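Local coordinates for MetRS related protein (Pyrococcus horikoshii, PDB 2CWP) that probably binds tRNA through an OB-fold domain of the kind attached to methionyl-tRNA synthetases, at residues 22-27 with 36-41; 65-70 with 99-104. All coordinates share one frame; numbering follows the deposited sequence.

Overall arrangement
The chain starts with the short helix 9-13 and enters strand 17-27, which pairs with three other strands of the curled antiparallel sheet. Contact 1 closes the first loop, joining 22-27 to 36-41 as a beta hairpin of this OB-type domain. The chain then runs through strand 45-50 into strand 65-69, which also pairs with strand 17-27. Contact 2 closes a longer loop, tying 65-70 to the segment 99-104 that follows strand 96-97. The two loops follow in series and do not cross. Their centres lie about 12 Å apart, and their buried faces meet where Val22 packs on Phe66 and Val39 on Phe68.

Contact 1. Residues 22-27 with 36-41; sequences VKKAEK and KLIVDF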
loop_
_atom_site.group_PDB
_atom_site.type_symbol
_atom_site.label_atom_id
_atom_site.label_comp_id
_atom_site.label_asym_id
_atom_site.label_seq_id
_atom_site.Cartn_x
_atom_site.Cartn_y
_atom_site.Cartn_z
ATOM N N VAL A 22 -3.816 5.947 -5.792
ATOM C CA VAL A 22 -2.460 6.011 -6.329
ATOM C C VAL A 22 -2.380 7.072 -7.430
ATOM O O VAL A 22 -2.841 6.853 -8.547
ATOM C CB VAL A 22 -2.026 4.643 -6.896
ATOM C CG1 VAL A 22 -0.626 4.745 -7.510
ATOM C CG2 VAL A 22 -2.054 3.601 -5.781
ATOM N N LYS A 23 -1.815 8.226 -7.096
ATOM C CA LYS A 23 -1.680 9.324 -8.047
ATOM C C LYS A 23 -0.602 8.996 -9.074
ATOM O O LYS A 23 -0.784 9.207 -10.269
ATOM C CB LYS A 23 -1.317 10.611 -7.320
ATOM C CG LYS A 23 -2.434 11.180 -6.467
ATOM C CD LYS A 23 -3.578 11.657 -7.340
ATOM C CE LYS A 23 -4.257 12.875 -6.730
ATOM N NZ LYS A 23 -5.339 13.383 -7.623
ATOM N N LYS A 24 0.516 8.470 -8.593
ATOM C CA LYS A 24 1.616 8.103 -9.465
ATOM C C LYS A 24 2.352 6.892 -8.910
ATOM O O LYS A 24 2.406 6.678 -7.692
ATOM C CB LYS A 24 2.591 9.272 -9.624
ATOM C CG LYS A 24 3.838 8.882 -10.398
ATOM C CD LYS A 24 4.621 10.076 -10.895
ATOM C CE LYS A 24 5.585 9.625 -11.968
ATOM N NZ LYS A 24 5.738 10.663 -13.012
ATOM N N ALA A 25 2.925 6.113 -9.816
ATOM C CA ALA A 25 3.662 4.912 -9.457
ATOM C C ALA A 25 4.794 4.695 -10.456
ATOM O O ALA A 25 4.560 4.643 -11.667
ATOM C CB ALA A 25 2.716 3.712 -9.466
ATOM N N GLU A 26 6.017 4.582 -9.957
ATOM C CA GLU A 26 7.161 4.356 -10.836
ATOM C C GLU A 26 8.218 3.508 -10.161
ATOM O O GLU A 26 8.468 3.642 -8.964
ATOM C CB GLU A 26 7.782 5.686 -11.286
ATOM C CG GLU A 26 8.045 6.671 -10.155
ATOM C CD GLU A 26 8.975 7.807 -10.567
ATOM O OE1 GLU A 26 8.815 8.324 -11.698
ATOM O OE2 GLU A 26 9.856 8.182 -9.753
ATOM N N LYS A 27 8.845 2.633 -10.939
ATOM C CA LYS A 27 9.871 1.759 -10.400
ATOM C C LYS A 27 10.965 2.614 -9.781
ATOM O O LYS A 27 11.232 3.716 -10.253
ATOM C CB LYS A 27 10.469 0.878 -11.506
ATOM C CG LYS A 27 9.469 -0.010 -12.237
ATOM C CD LYS A 27 10.184 -1.120 -13.020
ATOM C CE LYS A 27 11.021 -1.989 -12.076
ATOM N NZ LYS A 27 11.464 -3.272 -12.666
ATOM N N LYS A 36 7.719 3.073 -6.262
ATOM C CA LYS A 36 7.402 4.203 -5.399
ATOM C C LYS A 36 6.016 4.692 -5.774
ATOM O O LYS A 36 5.716 4.876 -6.955
ATOM C CB LYS A 36 8.402 5.345 -5.589
ATOM C CG LYS A 36 8.243 6.468 -4.565
ATOM C CD LYS A 36 9.359 7.503 -4.690
ATOM C CE LYS A 36 8.956 8.671 -5.575
ATOM N NZ LYS A 36 7.938 9.529 -4.913
ATOM N N LEU A 37 5.168 4.882 -4.770
ATOM C CA LEU A 37 3.816 5.350 -5.009
ATOM C C LEU A 37 3.578 6.679 -4.312
ATOM O O LEU A 37 4.089 6.919 -3.221
ATOM C CB LEU A 37 2.797 4.348 -4.459
ATOM C CG LEU A 37 2.891 2.874 -4.853
ATOM C CD1 LEU A 37 2.073 2.026 -3.863
ATOM C CD2 LEU A 37 2.405 2.701 -6.281
ATOM N N ILE A 38 2.804 7.543 -4.950
ATOM C CA ILE A 38 2.442 8.814 -4.344
ATOM C C ILE A 38 0.948 8.592 -4.172
ATOM O O ILE A 38 0.192 8.528 -5.154
ATOM C CB ILE A 38 2.701 10.001 -5.277
ATOM C CG1 ILE A 38 4.199 10.095 -5.573
ATOM C CG2 ILE A 38 2.179 11.286 -4.631
ATOM C CD1 ILE A 38 4.561 11.165 -6.584
ATOM N N VAL A 39 0.530 8.461 -2.921
ATOM C CA VAL A 39 -0.861 8.159 -2.610
ATOM C C VAL A 39 -1.615 9.282 -1.933
ATOM O O VAL A 39 -1.148 9.857 -0.945
ATOM C CB VAL A 39 -0.898 6.904 -1.731
ATOM C CG1 VAL A 39 -2.325 6.427 -1.518
ATOM C CG2 VAL A 39 -0.026 5.837 -2.377
ATOM N N ASP A 40 -2.792 9.576 -2.474
ATOM C CA ASP A 40 -3.669 10.620 -1.965
ATOM C C ASP A 40 -4.707 10.005 -1.026
ATOM O O ASP A 40 -5.540 9.223 -1.475
ATOM C CB ASP A 40 -4.383 11.293 -3.149
ATOM C CG ASP A 40 -5.339 12.403 -2.718
ATOM O OD1 ASP A 40 -6.275 12.148 -1.936
ATOM O OD2 ASP A 40 -5.159 13.544 -3.174
ATOM N N PHE A 41 -4.646 10.340 0.262
ATOM C CA PHE A 41 -5.618 9.846 1.254
ATOM C C PHE A 41 -6.664 10.907 1.606
ATOM O O PHE A 41 -7.303 10.837 2.662
ATOM C CB PHE A 41 -4.928 9.411 2.550
ATOM C CG PHE A 41 -4.041 8.221 2.389
ATOM C CD1 PHE A 41 -2.684 8.377 2.143
ATOM C CD2 PHE A 41 -4.563 6.940 2.458
ATOM C CE1 PHE A 41 -1.860 7.276 1.971
ATOM C CE2 PHE A 41 -3.752 5.833 2.286
ATOM C CZ PHE A 41 -2.392 6.000 2.041
#
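Leu37 CG stands anti to its carbonyl carbon (chi1 -52°); from there the CD2 branch meets CB of Ala25. Val22 CG1, anti to the backbone N, also meets Leu37 CD2, at 3.9 Å. This is an antiparallel beta hairpin with a classic beta bulge, in an OB-type domain that probably binds tRNA. At the bulge Lys23 and Lys24 both lie opposite Ile38. Lys23 N gives a 2.8 Å bond to Ile38 O, almost in line with the carbonyl (171°). The bond from Lys24 N to the same oxygen is weak. Past the bulge the pairing is regular: Ile38 N bonds to Lys24 O, and Glu26 and Lys36 exchange two backbone bonds. Leu37 and Val22 share the buried face, where Phe68 of strand 65-69 touches both. On the other face Ile38 CD1 lies 4.1 Å from Lys24 CB. At the bulge end of the hairpin, Lys23 and Asp40 run alongside each other in the same direction. Lys23 CG packs on Asp40 CB at 3.8 Å, but Lys23 NZ stays 4.5 Å from Asp40 OD2, too far for a salt bridge. Asp40 OD1 instead accepts from Gly42 N. The tightest carbon contact across the hairpin is Ala25 CB to Leu37 CD2, at 3.4 Å.

Contact 2. Residues 65-70 with 99-104; sequences KFIFVV and IPVPEE
Lys65 O accepts a bond from Val101 N at the start of strand 65-69, where the segment 99-104 runs past it, the CA 65-to-67 and CA 99-to-103 directions differing by 135°. The N-H points almost straight at the oxygen (173°), but the donor sits above the carbonyl plane. One water accepts from Lys65 N and donates to Val101 O and Glu103 OE1. Another accepts from Ile67 N and donates to Ile99 O, and lies at the edge of the Phe66 ring. The Lys65 side chain is extended beyond CG, and its NZ reaches Glu103 O at 3.0 Å. Val105 O also accepts from NZ, so two backbone carbonyls hold the ammonium. Val101 CG2, anti to its carbonyl carbon, lies over the Phe66 backbone, 3.6 Å from Phe66 C. Ile67 CG1 meets CG2 of the same valine at 3.8 Å, the two side chains crossing at about a right angle. Phe66 CD2 brings its ring edge to Ile99 O, while CE2 packs on Pro100 CB at 3.9 Å. These contacts fasten the proline-containing connection between strands 96-97 and 110-111 to the start of strand 65-69, in the curled antiparallel sheet of an OB-type domain.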
loop_
_atom_site.group_PDB
_atom_site.type_symbol
_atom_site.label_atom_id
_atom_site.label_comp_id
_atom_site.label_asym_id
_atom_site.label_seq_id
_atom_site.Cartn_x
_atom_site.Cartn_y
_atom_site.Cartn_z
ATOM N N LYS A 65 -7.565 2.810 -6.405
ATOM C CA LYS A 65 -7.619 2.943 -4.955
ATOM C C LYS A 65 -7.281 1.584 -4.343
ATOM O O LYS A 65 -7.687 0.544 -4.878
ATOM C CB LYS A 65 -9.021 3.356 -4.501
ATOM C CG LYS A 65 -9.428 4.734 -4.985
ATOM C CD LYS A 65 -10.774 5.154 -4.424
ATOM C CE LYS A 65 -11.176 6.496 -5.008
ATOM N NZ LYS A 65 -12.506 6.933 -4.522
ATOM N N PHE A 66 -6.555 1.602 -3.226
ATOM C CA PHE A 66 -6.171 0.383 -2.520
ATOM C C PHE A 66 -6.155 0.632 -1.012
ATOM O O PHE A 66 -6.278 1.774 -0.554
ATOM C CB PHE A 66 -4.766 -0.082 -2.918
ATOM C CG PHE A 66 -4.611 -0.366 -4.372
ATOM C CD1 PHE A 66 -4.107 0.608 -5.230
ATOM C CD2 PHE A 66 -4.991 -1.595 -4.893
ATOM C CE1 PHE A 66 -3.983 0.355 -6.605
ATOM C CE2 PHE A 66 -4.873 -1.857 -6.263
ATOM C CZ PHE A 66 -4.368 -0.879 -7.119
ATOM N N ILE A 67 -5.984 -0.452 -0.262
ATOM C CA ILE A 67 -5.909 -0.386 1.183
ATOM C C ILE A 67 -4.447 -0.176 1.549
ATOM O O ILE A 67 -3.569 -0.836 0.999
ATOM C CB ILE A 67 -6.338 -1.690 1.806
ATOM C CG1 ILE A 67 -7.738 -2.059 1.312
ATOM C CG2 ILE A 67 -6.241 -1.578 3.318
ATOM C CD1 ILE A 67 -8.110 -3.517 1.612
ATOM N N PHE A 68 -4.187 0.730 2.476
ATOM C CA PHE A 68 -2.819 1.006 2.912
ATOM C C PHE A 68 -2.783 1.119 4.436
ATOM O O PHE A 68 -3.691 1.717 5.031
ATOM C CB PHE A 68 -2.312 2.353 2.353
ATOM C CG PHE A 68 -2.186 2.411 0.851
ATOM C CD1 PHE A 68 -3.282 2.734 0.057
ATOM C CD2 PHE A 68 -0.946 2.206 0.240
ATOM C CE1 PHE A 68 -3.153 2.864 -1.341
ATOM C CE2 PHE A 68 -0.800 2.330 -1.144
ATOM C CZ PHE A 68 -1.907 2.662 -1.939
ATOM N N VAL A 69 -1.758 0.539 5.065
ATOM C CA VAL A 69 -1.580 0.670 6.515
ATOM C C VAL A 69 -0.789 1.980 6.607
ATOM O O VAL A 69 0.307 2.054 6.053
ATOM C CB VAL A 69 -0.684 -0.425 7.108
ATOM C CG1 VAL A 69 -0.714 -0.321 8.614
ATOM C CG2 VAL A 69 -1.127 -1.781 6.667
ATOM N N VAL A 70 -1.318 2.982 7.311
ATOM C CA VAL A 70 -0.676 4.296 7.396
ATOM C C VAL A 70 -0.072 4.789 8.724
ATOM O O VAL A 70 0.474 5.902 8.775
ATOM C CB VAL A 70 -1.645 5.402 6.914
ATOM C CG1 VAL A 70 -2.112 5.105 5.490
ATOM C CG2 VAL A 70 -2.840 5.505 7.864
ATOM N N ILE A 99 -5.591 -5.944 -4.586
ATOM C CA ILE A 99 -6.933 -5.940 -4.020
ATOM C C ILE A 99 -7.391 -4.492 -4.166
ATOM O O ILE A 99 -7.196 -3.659 -3.264
ATOM C CB ILE A 99 -6.959 -6.313 -2.505
ATOM C CG1 ILE A 99 -6.445 -7.743 -2.295
ATOM C CG2 ILE A 99 -8.397 -6.188 -1.961
ATOM C CD1 ILE A 99 -6.311 -8.127 -0.815
ATOM N N PRO A 100 -7.964 -4.153 -5.326
ATOM C CA PRO A 100 -8.411 -2.762 -5.454
ATOM C C PRO A 100 -9.675 -2.513 -4.617
ATOM O O PRO A 100 -10.453 -3.427 -4.364
ATOM C CB PRO A 100 -8.677 -2.615 -6.959
ATOM C CG PRO A 100 -9.120 -4.022 -7.368
ATOM C CD PRO A 100 -8.114 -4.892 -6.595
ATOM N N VAL A 101 -9.850 -1.271 -4.178
ATOM C CA VAL A 101 -11.026 -0.859 -3.417
ATOM C C VAL A 101 -12.033 -0.355 -4.476
ATOM O O VAL A 101 -11.624 0.238 -5.473
ATOM C CB VAL A 101 -10.630 0.297 -2.456
ATOM C CG1 VAL A 101 -11.844 0.903 -1.794
ATOM C CG2 VAL A 101 -9.629 -0.228 -1.419
ATOM N N PRO A 102 -13.349 -0.602 -4.301
ATOM C CA PRO A 102 -14.303 -0.110 -5.319
ATOM C C PRO A 102 -14.118 1.402 -5.554
ATOM O O PRO A 102 -13.763 2.145 -4.637
ATOM C CB PRO A 102 -15.665 -0.428 -4.705
ATOM C CG PRO A 102 -15.383 -1.614 -3.853
ATOM C CD PRO A 102 -14.060 -1.277 -3.208
ATOM N N GLU A 103 -14.371 1.856 -6.775
ATOM C CA GLU A 103 -14.187 3.270 -7.108
ATOM C C GLU A 103 -15.039 4.214 -6.253
ATOM O O GLU A 103 -14.632 5.347 -5.978
ATOM C CB GLU A 103 -14.486 3.504 -8.591
ATOM C CG GLU A 103 -13.543 4.474 -9.254
ATOM C CD GLU A 103 -12.223 3.831 -9.632
ATOM O OE1 GLU A 103 -11.486 3.374 -8.728
ATOM O OE2 GLU A 103 -11.925 3.779 -10.845
ATOM N N GLU A 104 -16.198 3.730 -5.815
ATOM C CA GLU A 104 -17.125 4.501 -4.992
ATOM C C GLU A 104 -16.584 4.920 -3.622
ATOM O O GLU A 104 -16.956 5.974 -3.103
ATOM C CB GLU A 104 -18.409 3.701 -4.742
ATOM C CG GLU A 104 -19.302 3.433 -5.941
ATOM C CD GLU A 104 -18.653 2.538 -6.993
ATOM O OE1 GLU A 104 -17.767 1.728 -6.632
ATOM O OE2 GLU A 104 -19.044 2.641 -8.182
HETATM O O HOH W 1 -9.884 1.241 -7.535
HETATM O O HOH W 2 -5.607 -3.064 -1.254
#